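Local coordinates for alpha-catenin-like protein hmp-1 (Caenorhabditis elegans, PDB 5XA5) that binds beta-catenin and actin filaments in the cadherin-catenin complex of adherens junctions, and is required for cell migration and cell shape changes during embryonic body enclosure and elongation, at residues A[20-26]-A[193-198]; A[32-37]-A[127-132]; A[51-55]-A[107-112]; A[152-156]-A[182-186]; A[172-176]-A[221-225]. Where two conformers were deposited one is given. Residues are numbered along the deposited sequence.

Contact 1: residues A[20-26]-A[193-198]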
# COMPACT_ATOMS: atom_id res chain seq x y z
N VAL A 20 5.61 -3.21 9.06
CA VAL A 20 4.77 -3.73 8.00
C VAL A 20 3.38 -3.99 8.53
O VAL A 20 3.19 -4.75 9.49
CB VAL A 20 5.39 -5.00 7.41
CG1 VAL A 20 4.57 -5.53 6.25
CG2 VAL A 20 6.81 -4.67 6.94
N ARG A 21 2.39 -3.33 7.93
CA ARG A 21 1.03 -3.36 8.44
C ARG A 21 0.08 -4.12 7.52
O ARG A 21 -1.06 -4.38 7.88
CB ARG A 21 0.52 -1.93 8.66
CG ARG A 21 1.38 -1.17 9.65
CD ARG A 21 0.87 0.22 9.92
NE ARG A 21 1.60 0.82 11.04
CZ ARG A 21 2.35 1.91 10.94
NH1 ARG A 21 2.47 2.53 9.77
NH2 ARG A 21 2.97 2.39 12.01
N SER A 22 0.56 -4.49 6.34
CA SER A 22 -0.24 -5.22 5.36
C SER A 22 0.17 -6.68 5.31
O SER A 22 1.34 -6.96 5.12
CB SER A 22 -0.07 -4.60 3.96
OG SER A 22 -0.48 -5.49 2.93
N LYS A 23 -0.78 -7.59 5.47
CA LYS A 23 -0.48 -9.03 5.36
C LYS A 23 -0.07 -9.44 3.95
O LYS A 23 0.71 -10.39 3.76
CB LYS A 23 -1.68 -9.87 5.77
CG LYS A 23 -2.01 -9.83 7.23
CD LYS A 23 -3.28 -10.70 7.42
CE LYS A 23 -3.75 -10.74 8.83
NZ LYS A 23 -4.91 -11.66 8.95
N ASN A 24 -0.63 -8.77 2.94
CA ASN A 24 -0.24 -9.02 1.56
C ASN A 24 1.24 -8.70 1.39
O ASN A 24 2.00 -9.51 0.85
CB ASN A 24 -1.10 -8.18 0.62
CG ASN A 24 -0.91 -8.54 -0.84
OD1 ASN A 24 -0.29 -9.54 -1.17
ND2 ASN A 24 -1.46 -7.71 -1.72
N VAL A 25 1.67 -7.54 1.89
CA VAL A 25 3.09 -7.17 1.82
C VAL A 25 3.93 -8.10 2.69
O VAL A 25 5.00 -8.55 2.28
CB VAL A 25 3.30 -5.72 2.28
CG1 VAL A 25 4.78 -5.39 2.36
CG2 VAL A 25 2.60 -4.77 1.33
N LEU A 26 3.44 -8.41 3.88
CA LEU A 26 4.21 -9.21 4.83
C LEU A 26 4.54 -10.57 4.22
O LEU A 26 5.69 -11.02 4.28
CB LEU A 26 3.45 -9.40 6.15
CG LEU A 26 4.21 -10.18 7.24
CD1 LEU A 26 5.58 -9.55 7.50
CD2 LEU A 26 3.41 -10.27 8.52
N ARG A 193 -9.00 -2.78 3.86
CA ARG A 193 -7.78 -2.52 4.63
C ARG A 193 -7.80 -3.31 5.93
O ARG A 193 -6.78 -3.88 6.35
CB ARG A 193 -7.62 -1.02 4.90
CG ARG A 193 -6.36 -0.67 5.67
CD ARG A 193 -5.17 -1.09 4.87
NE ARG A 193 -3.92 -0.74 5.55
CZ ARG A 193 -2.72 -0.97 5.02
NH1 ARG A 193 -2.63 -1.53 3.81
NH2 ARG A 193 -1.63 -0.67 5.70
N ALA A 194 -8.95 -3.33 6.59
CA ALA A 194 -9.07 -4.05 7.85
C ALA A 194 -8.73 -5.53 7.70
O ALA A 194 -8.04 -6.10 8.54
CB ALA A 194 -10.47 -3.89 8.41
N ILE A 195 -9.21 -6.14 6.62
CA ILE A 195 -8.92 -7.56 6.33
C ILE A 195 -7.41 -7.80 6.10
O ILE A 195 -6.88 -8.87 6.42
CB ILE A 195 -9.74 -8.02 5.09
CG1 ILE A 195 -11.22 -8.11 5.45
CG2 ILE A 195 -9.23 -9.35 4.54
CD1 ILE A 195 -12.10 -8.41 4.26
N ASP A 196 -6.73 -6.79 5.57
CA ASP A 196 -5.31 -6.92 5.22
C ASP A 196 -4.39 -6.51 6.38
O ASP A 196 -3.18 -6.66 6.29
CB ASP A 196 -5.02 -6.06 3.98
CG ASP A 196 -3.67 -6.36 3.34
OD1 ASP A 196 -3.23 -7.53 3.34
OD2 ASP A 196 -3.07 -5.41 2.79
N LEU A 197 -4.94 -5.96 7.47
CA LEU A 197 -4.07 -5.50 8.56
C LEU A 197 -3.43 -6.65 9.35
O LEU A 197 -4.09 -7.62 9.72
CB LEU A 197 -4.85 -4.60 9.53
CG LEU A 197 -5.04 -3.18 9.01
CD1 LEU A 197 -5.89 -2.35 10.00
CD2 LEU A 197 -3.70 -2.49 8.77
N VAL A 198 -2.14 -6.49 9.61
CA VAL A 198 -1.36 -7.48 10.35
C VAL A 198 -1.80 -7.57 11.81
O VAL A 198 -2.06 -8.66 12.31
CB VAL A 198 0.16 -7.14 10.27
CG1 VAL A 198 0.96 -7.98 11.26
CG2 VAL A 198 0.66 -7.31 8.83
O HOH W 1 -7.20 -11.22 7.49
O HOH W 2 -3.08 -5.72 -0.31
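The lead-in to the helix that starts at Lys-23 runs beside the chain as it leaves the helix ending near Asp-196. Their backbones join in a single bridge centred on Ser-22 and Leu-197, CA to CA 5.0 Å: Lys-23 N donates to Asp-196 O at 2.7 Å, and Val-198 N donates to Arg-21 O at 2.9 Å. Asp-196 then holds the start of the helix with both carboxylate oxygens. Asp-196 OD1 accepts from the backbone Asn-24 N (2.9 Å), one of the first-turn NH groups that have no carbonyl of the helix to bond to, while Asp-196 OD2 accepts from Ser-22 OG (2.6 Å). Ser-22 is the N-cap residue, and its OG in turn accepts from Val-25 N at 3.1 Å, a job suited to a short side chain. A water joins Lys-23 NZ to Ile-195 O. Val-198 CG2 makes an apolar contact with Leu-26 CD2 at 4.1 Å. The Arg-193 guanidinium is paired with Asp-142, and Asn-24 ND2 bonds to a polar side chain of the beta-catenin-like protein hmp-2 chain. Such a helix N-cap reinforced by an aspartate from another segment here ties the N-terminal helix, which packs on hmp-2, to the end of helix 169-196 in this vinculin-family N-terminal region.

Contact 2: residues A[32-37]-A[127-132]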
# COMPACT_ATOMS: atom_id res chain seq x y z
N LEU A 32 10.41 -13.26 -0.17
CA LEU A 32 11.60 -12.67 -0.79
C LEU A 32 12.83 -12.94 0.06
O LEU A 32 13.82 -13.51 -0.42
CB LEU A 32 11.40 -11.17 -0.99
CG LEU A 32 10.33 -10.82 -2.03
CD1 LEU A 32 9.91 -9.35 -1.93
CD2 LEU A 32 10.83 -11.16 -3.47
N ILE A 33 12.76 -12.58 1.34
CA ILE A 33 13.90 -12.63 2.24
C ILE A 33 14.28 -14.05 2.62
O ILE A 33 15.45 -14.43 2.56
CB ILE A 33 13.63 -11.81 3.50
CG1 ILE A 33 13.46 -10.33 3.14
CG2 ILE A 33 14.76 -11.99 4.51
CD1 ILE A 33 14.48 -9.82 2.14
N ASN A 34 13.29 -14.85 3.02
CA ASN A 34 13.59 -16.22 3.42
C ASN A 34 14.19 -17.07 2.31
O ASN A 34 15.14 -17.83 2.54
CB ASN A 34 12.33 -16.91 3.94
CG ASN A 34 11.95 -16.43 5.32
OD1 ASN A 34 12.64 -15.62 5.94
ND2 ASN A 34 10.84 -16.96 5.83
N GLU A 35 13.63 -16.98 1.11
CA GLU A 35 14.08 -17.88 0.05
C GLU A 35 15.52 -17.60 -0.34
O GLU A 35 16.31 -18.53 -0.49
CB GLU A 35 13.19 -17.79 -1.19
CG GLU A 35 11.82 -18.45 -1.02
CD GLU A 35 10.94 -18.28 -2.24
OE1 GLU A 35 11.47 -18.37 -3.36
OE2 GLU A 35 9.72 -18.06 -2.08
N VAL A 36 15.88 -16.32 -0.47
CA VAL A 36 17.19 -15.99 -1.02
C VAL A 36 18.29 -16.13 0.03
O VAL A 36 19.47 -16.25 -0.31
CB VAL A 36 17.19 -14.56 -1.61
CG1 VAL A 36 17.19 -13.51 -0.51
CG2 VAL A 36 18.39 -14.37 -2.56
N THR A 37 17.92 -16.15 1.30
CA THR A 37 18.91 -16.31 2.37
C THR A 37 18.96 -17.74 2.91
O THR A 37 19.68 -18.02 3.87
CB THR A 37 18.63 -15.36 3.56
OG1 THR A 37 17.39 -15.71 4.18
CG2 THR A 37 18.59 -13.92 3.10
N GLY A 127 21.78 -11.02 -4.92
CA GLY A 127 20.38 -11.41 -4.91
C GLY A 127 19.69 -10.95 -3.65
O GLY A 127 18.56 -10.46 -3.70
N ARG A 128 20.36 -11.11 -2.51
CA ARG A 128 19.83 -10.60 -1.24
C ARG A 128 19.58 -9.10 -1.31
O ARG A 128 18.53 -8.61 -0.91
CB ARG A 128 20.79 -10.91 -0.09
CG ARG A 128 20.38 -10.28 1.23
CD ARG A 128 21.30 -10.73 2.34
NE ARG A 128 21.08 -9.97 3.57
CZ ARG A 128 21.59 -10.32 4.75
NH1 ARG A 128 22.33 -11.41 4.86
NH2 ARG A 128 21.35 -9.58 5.83
N ASN A 129 20.56 -8.37 -1.83
CA ASN A 129 20.43 -6.93 -1.95
C ASN A 129 19.28 -6.51 -2.86
O ASN A 129 18.54 -5.58 -2.54
CB ASN A 129 21.73 -6.32 -2.45
CG ASN A 129 22.81 -6.33 -1.40
OD1 ASN A 129 22.54 -6.49 -0.21
ND2 ASN A 129 24.05 -6.18 -1.84
N LEU A 130 19.12 -7.22 -3.98
CA LEU A 130 18.07 -6.90 -4.94
C LEU A 130 16.68 -7.18 -4.38
O LEU A 130 15.79 -6.34 -4.48
CB LEU A 130 18.24 -7.68 -6.25
CG LEU A 130 17.06 -7.64 -7.24
CD1 LEU A 130 16.69 -6.22 -7.68
CD2 LEU A 130 17.35 -8.52 -8.46
N LEU A 131 16.50 -8.36 -3.79
CA LEU A 131 15.18 -8.72 -3.29
C LEU A 131 14.83 -7.92 -2.03
O LEU A 131 13.65 -7.71 -1.73
CB LEU A 131 15.10 -10.24 -3.02
CG LEU A 131 15.27 -11.12 -4.28
CD1 LEU A 131 14.98 -12.57 -3.95
CD2 LEU A 131 14.36 -10.65 -5.42
N THR A 132 15.85 -7.45 -1.32
CA THR A 132 15.63 -6.55 -0.19
C THR A 132 15.15 -5.19 -0.68
O THR A 132 14.31 -4.53 -0.05
CB THR A 132 16.91 -6.40 0.64
OG1 THR A 132 17.19 -7.63 1.32
CG2 THR A 132 16.75 -5.29 1.68
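Leu-32 opens the contact with its CA-CB bond aimed at the helix opposite; its CD2 lies 4.1 Å from CD2 of Leu-131, a leucine that also sits 3.8 Å from Leu-32 O through CD1. Ile-33, one step round the helix, faces sideways, but its CD1 swings in to 3.6 Å from Thr-132 OG1. Thr-132 suits this half-exposed spot because its hydroxyl is already spent on Arg-128 O, leaving little polar cost. The two helices run antiparallel, at 169° and 9.4 Å between the axes of these short segments, the usual manner of a helical bundle, and here helix 23-36 lies along the long helix 117-165. Glu-35 takes no part across the pair; its carboxylate instead pairs with a basic side chain of the hmp-2 chain, and an apolar side chain of hmp-2 packs on Val-36. Val-36 fills the gap left by Gly-127: its CG2 comes to 3.8 Å from Gly-127 C, where a CB on the glycine would be tight, while Val-36 CB rests 3.8 Å from Leu-131 CD1. Last, Thr-37 CG2 touches the aliphatic part of Arg-128 at CD, 4.3 Å away, near solvent.

Contact 3: residues A[51-55]-A[107-112]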
# COMPACT_ATOMS: atom_id res chain seq x y z
N THR A 51 22.59 -21.24 -19.32
CA THR A 51 23.13 -20.29 -18.36
C THR A 51 22.87 -18.87 -18.84
O THR A 51 22.47 -18.01 -18.06
CB THR A 51 24.62 -20.49 -18.13
OG1 THR A 51 25.29 -20.51 -19.39
CG2 THR A 51 24.87 -21.81 -17.41
N GLU A 52 23.08 -18.61 -20.13
CA GLU A 52 22.82 -17.27 -20.66
C GLU A 52 21.32 -16.93 -20.60
O GLU A 52 20.94 -15.79 -20.34
CB GLU A 52 23.36 -17.13 -22.08
CG GLU A 52 24.89 -17.24 -22.17
CD GLU A 52 25.61 -16.20 -21.32
OE1 GLU A 52 25.17 -15.03 -21.29
OE2 GLU A 52 26.63 -16.55 -20.68
N GLY A 53 20.47 -17.94 -20.81
CA GLY A 53 19.03 -17.78 -20.67
C GLY A 53 18.59 -17.41 -19.26
O GLY A 53 17.61 -16.67 -19.08
N LEU A 54 19.28 -17.93 -18.25
CA LEU A 54 18.97 -17.58 -16.86
C LEU A 54 19.14 -16.08 -16.63
O LEU A 54 18.33 -15.44 -15.97
CB LEU A 54 19.84 -18.34 -15.87
CG LEU A 54 19.60 -19.84 -15.68
CD1 LEU A 54 20.69 -20.47 -14.81
CD2 LEU A 54 18.24 -20.05 -15.05
N VAL A 55 20.22 -15.54 -17.17
CA VAL A 55 20.50 -14.11 -17.03
C VAL A 55 19.48 -13.31 -17.85
O VAL A 55 19.00 -12.27 -17.39
CB VAL A 55 21.94 -13.78 -17.49
CG1 VAL A 55 22.20 -12.28 -17.42
CG2 VAL A 55 22.96 -14.55 -16.65
N GLY A 107 25.54 -12.07 -11.49
CA GLY A 107 24.87 -13.29 -11.88
C GLY A 107 25.50 -13.86 -13.13
O GLY A 107 25.71 -15.06 -13.24
N ARG A 108 25.81 -12.98 -14.08
CA ARG A 108 26.43 -13.40 -15.32
C ARG A 108 27.82 -13.96 -15.05
O ARG A 108 28.21 -14.98 -15.61
CB ARG A 108 26.51 -12.25 -16.32
CG ARG A 108 26.81 -12.70 -17.76
CD ARG A 108 27.28 -11.53 -18.62
NE ARG A 108 26.40 -10.37 -18.49
CZ ARG A 108 25.26 -10.22 -19.15
NH1 ARG A 108 24.85 -11.16 -20.00
NH2 ARG A 108 24.52 -9.13 -18.97
N ASP A 109 28.56 -13.28 -14.17
CA ASP A 109 29.89 -13.74 -13.76
C ASP A 109 29.81 -15.14 -13.17
O ASP A 109 30.65 -16.00 -13.44
CB ASP A 109 30.50 -12.78 -12.73
CG ASP A 109 30.72 -11.40 -13.30
OD1 ASP A 109 30.86 -11.26 -14.53
OD2 ASP A 109 30.76 -10.43 -12.50
N PHE A 110 28.77 -15.38 -12.37
CA PHE A 110 28.62 -16.67 -11.73
C PHE A 110 28.30 -17.78 -12.72
O PHE A 110 28.97 -18.80 -12.73
CB PHE A 110 27.54 -16.61 -10.65
CG PHE A 110 26.93 -17.94 -10.31
CD1 PHE A 110 27.71 -18.97 -9.80
CD2 PHE A 110 25.57 -18.15 -10.48
CE1 PHE A 110 27.13 -20.19 -9.49
CE2 PHE A 110 24.99 -19.36 -10.17
CZ PHE A 110 25.78 -20.39 -9.67
N VAL A 111 27.28 -17.59 -13.55
CA VAL A 111 26.83 -18.68 -14.43
C VAL A 111 27.90 -19.03 -15.46
O VAL A 111 27.90 -20.12 -16.02
CB VAL A 111 25.53 -18.32 -15.17
CG1 VAL A 111 24.38 -18.12 -14.18
CG2 VAL A 111 25.72 -17.08 -16.03
N ARG A 112 28.82 -18.10 -15.69
CA ARG A 112 29.89 -18.32 -16.66
C ARG A 112 31.08 -19.01 -16.03
O ARG A 112 31.97 -19.51 -16.73
CB ARG A 112 30.31 -16.99 -17.29
CG ARG A 112 29.37 -16.51 -18.39
CD ARG A 112 29.80 -15.16 -18.95
NE ARG A 112 28.99 -14.77 -20.09
CZ ARG A 112 29.17 -13.65 -20.79
NH1 ARG A 112 30.15 -12.82 -20.47
NH2 ARG A 112 28.39 -13.38 -21.83
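Apolar contacts make the inner side of this antiparallel helix pair, whose short axes pass 9.4 Å apart at 166°. Val-111 is the common partner: its CG2 lies 3.8 Å from Val-55 CG2, its CG1 4.4 Å from Leu-54 CD1, and its CB 3.8 Å from Thr-51 CB. The beta-branched Thr-51, Val-55 and Val-111 fit here because they are compact and fill the space between two close helices without long chains to fold away; Val-55 CG2 also lies 4.4 Å from Gly-107 C, one turn before Val-111. The charged contacts lie along the outer edge. Glu-52, its chain folded back by two m rotamers, forms a salt bridge with Arg-112, whose NE donates to Glu-52 OE2 at 3.0 Å in nearly straight geometry. Arg-108 is also near, but its NH1 stays 4.1 Å from Glu-52 OE1, beyond a salt bridge; Val-55 CG1 instead covers one face of that guanidinium, 3.9 Å from Arg-108 NH1. Thr-51, Val-55 and Val-111 also pack on side chains of the hmp-2 chain. Helices 51-74 and 83-112 thus meet as in an antiparallel helical bundle, and together they contribute to the surface that receives beta-catenin in this alpha-catenin N-terminal region.

Contact 4: residues A[152-156]-A[182-186]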
# COMPACT_ATOMS: atom_id res chain seq x y z
N LYS A 152 -8.97 10.18 1.28
CA LYS A 152 -10.41 9.97 1.19
C LYS A 152 -11.12 10.35 2.49
O LYS A 152 -12.19 10.97 2.46
CB LYS A 152 -10.73 8.51 0.84
CG LYS A 152 -12.19 8.26 0.57
CD LYS A 152 -12.60 9.00 -0.70
CE LYS A 152 -14.02 8.66 -1.11
NZ LYS A 152 -14.22 8.91 -2.57
N VAL A 153 -10.51 10.01 3.63
CA VAL A 153 -11.01 10.48 4.93
C VAL A 153 -11.08 12.00 4.97
O VAL A 153 -12.05 12.58 5.47
CB VAL A 153 -10.11 9.98 6.08
CG1 VAL A 153 -10.57 10.52 7.46
CG2 VAL A 153 -10.07 8.47 6.09
N ASP A 154 -10.04 12.67 4.46
CA ASP A 154 -10.01 14.13 4.45
C ASP A 154 -11.13 14.71 3.59
O ASP A 154 -11.68 15.78 3.89
CB ASP A 154 -8.67 14.63 3.90
CG ASP A 154 -7.50 14.32 4.82
OD1 ASP A 154 -7.71 14.13 6.03
OD2 ASP A 154 -6.36 14.29 4.31
N GLU A 155 -11.44 14.03 2.50
CA GLU A 155 -12.50 14.48 1.60
C GLU A 155 -13.84 14.40 2.33
O GLU A 155 -14.64 15.33 2.26
CB GLU A 155 -12.51 13.62 0.33
CG GLU A 155 -13.53 14.06 -0.71
CD GLU A 155 -13.60 13.10 -1.88
OE1 GLU A 155 -13.74 11.88 -1.64
OE2 GLU A 155 -13.51 13.55 -3.04
N VAL A 156 -14.08 13.28 3.02
CA VAL A 156 -15.30 13.12 3.82
C VAL A 156 -15.34 14.21 4.90
O VAL A 156 -16.37 14.84 5.14
CB VAL A 156 -15.37 11.74 4.47
CG1 VAL A 156 -16.48 11.66 5.50
CG2 VAL A 156 -15.58 10.70 3.38
N GLN A 182 -19.40 9.47 -0.81
CA GLN A 182 -18.01 9.47 -0.36
C GLN A 182 -17.80 8.48 0.78
O GLN A 182 -16.78 7.79 0.85
CB GLN A 182 -17.60 10.88 0.06
CG GLN A 182 -17.50 11.81 -1.13
CD GLN A 182 -17.28 13.25 -0.73
OE1 GLN A 182 -17.32 13.58 0.44
NE2 GLN A 182 -17.00 14.10 -1.71
N ILE A 183 -18.78 8.41 1.68
CA ILE A 183 -18.67 7.49 2.81
C ILE A 183 -18.82 6.04 2.35
O ILE A 183 -18.14 5.16 2.87
CB ILE A 183 -19.71 7.82 3.88
CG1 ILE A 183 -19.30 9.12 4.58
CG2 ILE A 183 -19.83 6.70 4.90
CD1 ILE A 183 -20.25 9.59 5.65
N GLU A 184 -19.69 5.79 1.36
CA GLU A 184 -19.79 4.45 0.81
C GLU A 184 -18.48 3.98 0.17
O GLU A 184 -18.07 2.84 0.38
CB GLU A 184 -20.92 4.37 -0.22
CG GLU A 184 -22.32 4.36 0.38
CD GLU A 184 -22.70 3.03 1.02
OE1 GLU A 184 -22.00 2.02 0.79
OE2 GLU A 184 -23.72 3.01 1.74
N GLU A 185 -17.83 4.87 -0.58
CA GLU A 185 -16.52 4.61 -1.19
C GLU A 185 -15.47 4.33 -0.13
O GLU A 185 -14.70 3.37 -0.22
CB GLU A 185 -16.08 5.81 -2.05
CG GLU A 185 -16.31 5.69 -3.54
CD GLU A 185 -16.52 7.05 -4.21
OE1 GLU A 185 -16.42 8.09 -3.52
OE2 GLU A 185 -16.78 7.07 -5.43
N LEU A 186 -15.43 5.18 0.90
CA LEU A 186 -14.46 5.03 1.97
C LEU A 186 -14.70 3.73 2.72
O LEU A 186 -13.76 3.03 3.08
CB LEU A 186 -14.55 6.21 2.94
CG LEU A 186 -13.60 6.24 4.13
CD1 LEU A 186 -12.13 6.31 3.70
CD2 LEU A 186 -13.93 7.40 5.08
O HOH W 3 -15.42 16.43 -2.84
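Lys-152 bends at chi2 (p, 66°) and is otherwise extended, which lays its methylenes across the neighbouring helix before its amine reaches two glutamates. Lys-152 CG passes 3.7 Å from Leu-186 CD1, and its CE lies 3.5 Å from Gln-182 O; the NZ of Lys-152 then meets Glu-185 OE1 at 2.5 Å in a salt bridge. Glu-185 reaches it with an unusual chi1 of -99°, between the m and t wells. Glu-155, extended at chi1 and chi2, brings OE1 to Lys-152 NZ from one turn along the same helix, a weak bond at 3.1 Å, so the three charges form a network. Gln-182 (m, t) stretches past Val-156, its CB 3.9 Å from Val-156 CG2, and its OE1 bonds to Thr-159. Val-153 and Val-156, both t, meet Leu-186 (t, p): Val-153 CG2 is 3.8 Å from Leu-186 CD1 and Val-156 CG2 is 4.1 Å from Leu-186 CD2, while Val-156 CG1 is 3.9 Å from Ile-183 CG1. Helices 200-229 and 234-258 cover this apolar layer. The chemistry implies a division by depth: branched aliphatics hold helices 117-165 and 169-196 together inside, while the lysine spans both zones and carries its charge to the two glutamates.

Contact 5: residues A[172-176]-A[221-225]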
# COMPACT_ATOMS: atom_id res chain seq x y z
N VAL A 172 -27.82 21.65 2.52
CA VAL A 172 -27.61 20.52 3.41
C VAL A 172 -27.94 19.20 2.70
O VAL A 172 -27.19 18.22 2.78
CB VAL A 172 -28.45 20.65 4.70
CG1 VAL A 172 -28.33 19.35 5.51
CG2 VAL A 172 -27.98 21.87 5.53
N ASP A 173 -29.05 19.18 1.98
CA ASP A 173 -29.40 17.97 1.22
C ASP A 173 -28.39 17.64 0.12
O ASP A 173 -28.03 16.48 -0.07
CB ASP A 173 -30.78 18.12 0.59
CG ASP A 173 -31.90 17.92 1.58
OD1 ASP A 173 -31.64 17.45 2.71
OD2 ASP A 173 -33.06 18.24 1.23
N ASP A 174 -27.94 18.66 -0.61
CA ASP A 174 -26.99 18.42 -1.70
C ASP A 174 -25.65 17.94 -1.16
O ASP A 174 -25.02 17.05 -1.72
CB ASP A 174 -26.79 19.67 -2.55
CG ASP A 174 -28.01 20.00 -3.40
OD1 ASP A 174 -28.83 19.09 -3.63
OD2 ASP A 174 -28.12 21.16 -3.85
N LEU A 175 -25.20 18.55 -0.07
CA LEU A 175 -23.95 18.10 0.53
C LEU A 175 -24.10 16.70 1.11
O LEU A 175 -23.17 15.91 1.01
CB LEU A 175 -23.47 19.09 1.60
CG LEU A 175 -22.95 20.39 0.99
CD1 LEU A 175 -22.87 21.46 2.08
CD2 LEU A 175 -21.58 20.18 0.36
N TYR A 176 -25.25 16.36 1.68
CA TYR A 176 -25.37 15.02 2.22
C TYR A 176 -25.45 14.02 1.07
O TYR A 176 -24.94 12.91 1.18
CB TYR A 176 -26.58 14.86 3.17
CG TYR A 176 -26.55 13.51 3.88
CD1 TYR A 176 -25.43 13.14 4.62
CD2 TYR A 176 -27.62 12.62 3.80
CE1 TYR A 176 -25.36 11.91 5.26
CE2 TYR A 176 -27.56 11.37 4.46
CZ TYR A 176 -26.43 11.04 5.18
OH TYR A 176 -26.35 9.81 5.83
N TYR A 221 -26.47 14.56 9.46
CA TYR A 221 -27.39 15.05 8.44
C TYR A 221 -28.67 15.58 9.07
O TYR A 221 -29.07 16.70 8.80
CB TYR A 221 -27.71 13.95 7.42
CG TYR A 221 -28.88 14.25 6.50
CD1 TYR A 221 -28.87 15.38 5.68
CD2 TYR A 221 -29.97 13.40 6.44
CE1 TYR A 221 -29.93 15.65 4.84
CE2 TYR A 221 -31.04 13.66 5.60
CZ TYR A 221 -31.01 14.80 4.81
OH TYR A 221 -32.05 15.07 3.96
N THR A 222 -29.33 14.78 9.91
CA THR A 222 -30.64 15.20 10.34
C THR A 222 -30.53 16.30 11.41
O THR A 222 -31.38 17.18 11.46
CB THR A 222 -31.49 14.02 10.85
OG1 THR A 222 -30.77 13.27 11.82
CG2 THR A 222 -31.83 13.10 9.69
N SER A 223 -29.47 16.30 12.21
CA SER A 223 -29.29 17.37 13.19
C SER A 223 -28.99 18.70 12.50
O SER A 223 -29.49 19.74 12.93
CB SER A 223 -28.17 17.04 14.18
OG SER A 223 -26.91 17.15 13.53
N THR A 224 -28.18 18.68 11.45
CA THR A 224 -27.88 19.91 10.71
C THR A 224 -29.11 20.42 9.96
O THR A 224 -29.37 21.62 9.90
CB THR A 224 -26.69 19.72 9.71
OG1 THR A 224 -26.96 18.68 8.77
CG2 THR A 224 -25.42 19.40 10.47
N ARG A 225 -29.87 19.50 9.39
CA ARG A 225 -31.04 19.89 8.62
C ARG A 225 -32.10 20.50 9.53
O ARG A 225 -32.72 21.50 9.17
CB ARG A 225 -31.60 18.68 7.87
CG ARG A 225 -32.59 19.02 6.78
CD ARG A 225 -33.07 17.73 6.15
NE ARG A 225 -33.66 17.94 4.83
CZ ARG A 225 -34.94 18.23 4.63
NH1 ARG A 225 -35.76 18.36 5.66
NH2 ARG A 225 -35.39 18.39 3.39
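Tyr-176 lays its ring over that of Tyr-221 in an offset stack, the planes only 9° apart and the ring centroids 4.3 Å from each other; CD2 of Tyr-176 comes to 3.4 Å from CG of Tyr-221. The displacement carries Tyr-221 CB over the middle of the Tyr-176 ring, 3.6 Å from its centroid and 5° off the normal, a CH-pi contact. Both tyrosines use a t rotamer at chi1 and start from the facing sides of their helices, so the rings fill the gap between axes 10.4 Å apart. Tyrosine suits a partly exposed seam, since its face can pack while its hydroxyl can still take a polar partner, as Tyr-221 OH does in donating to Asp-173 OD1 at 2.7 Å. The same carboxylate forms a salt bridge with Arg-225 through two bonds, Arg-225 NE to Asp-173 OD1 at 3.0 Å and Arg-225 NH2 to Asp-173 OD2 at 3.2 Å, a side-on bidentate pairing that an aspartate and the edge of a guanidinium allow. Inward, Val-172 CG1 sits 4.0 Å from Tyr-221 CD1 and 3.6 Å from Thr-224 OG1, and Met-163 of helix 117-165 closes over Val-172, Tyr-176 and Thr-224. Segments 172-176 and 221-225 run antiparallel at 163°; their helices, 169-196 and 200-229, are neighbours in the chain, and their pairing against helices 117-165 and 234-258 is that of an up-and-down helical bundle of the vinculin family.

All five contacts are partly buried and none is fully so, yet their balance varies. Contact 1, nearest the chain's centre, relies on backbone and capping bonds between segment ends; contacts 2 to 5 pair antiparallel helices. Contact 2 is chiefly aliphatic, contacts 3 and 4 add salt bridges beside their apolar layers, and contact 5 has both a salt bridge and an aromatic stack. Contacts 1 and 2 share helix 23-36, contacts 2 and 4 share helix 117-165, and contacts 1, 4 and 5 share helix 169-196. Contacts 2 and 3 lie across the chain's centre from 4 and 5, with contacts 3 and 5 about 66 Å apart between centres; hmp-2 reaches contacts 1, 2 and 3.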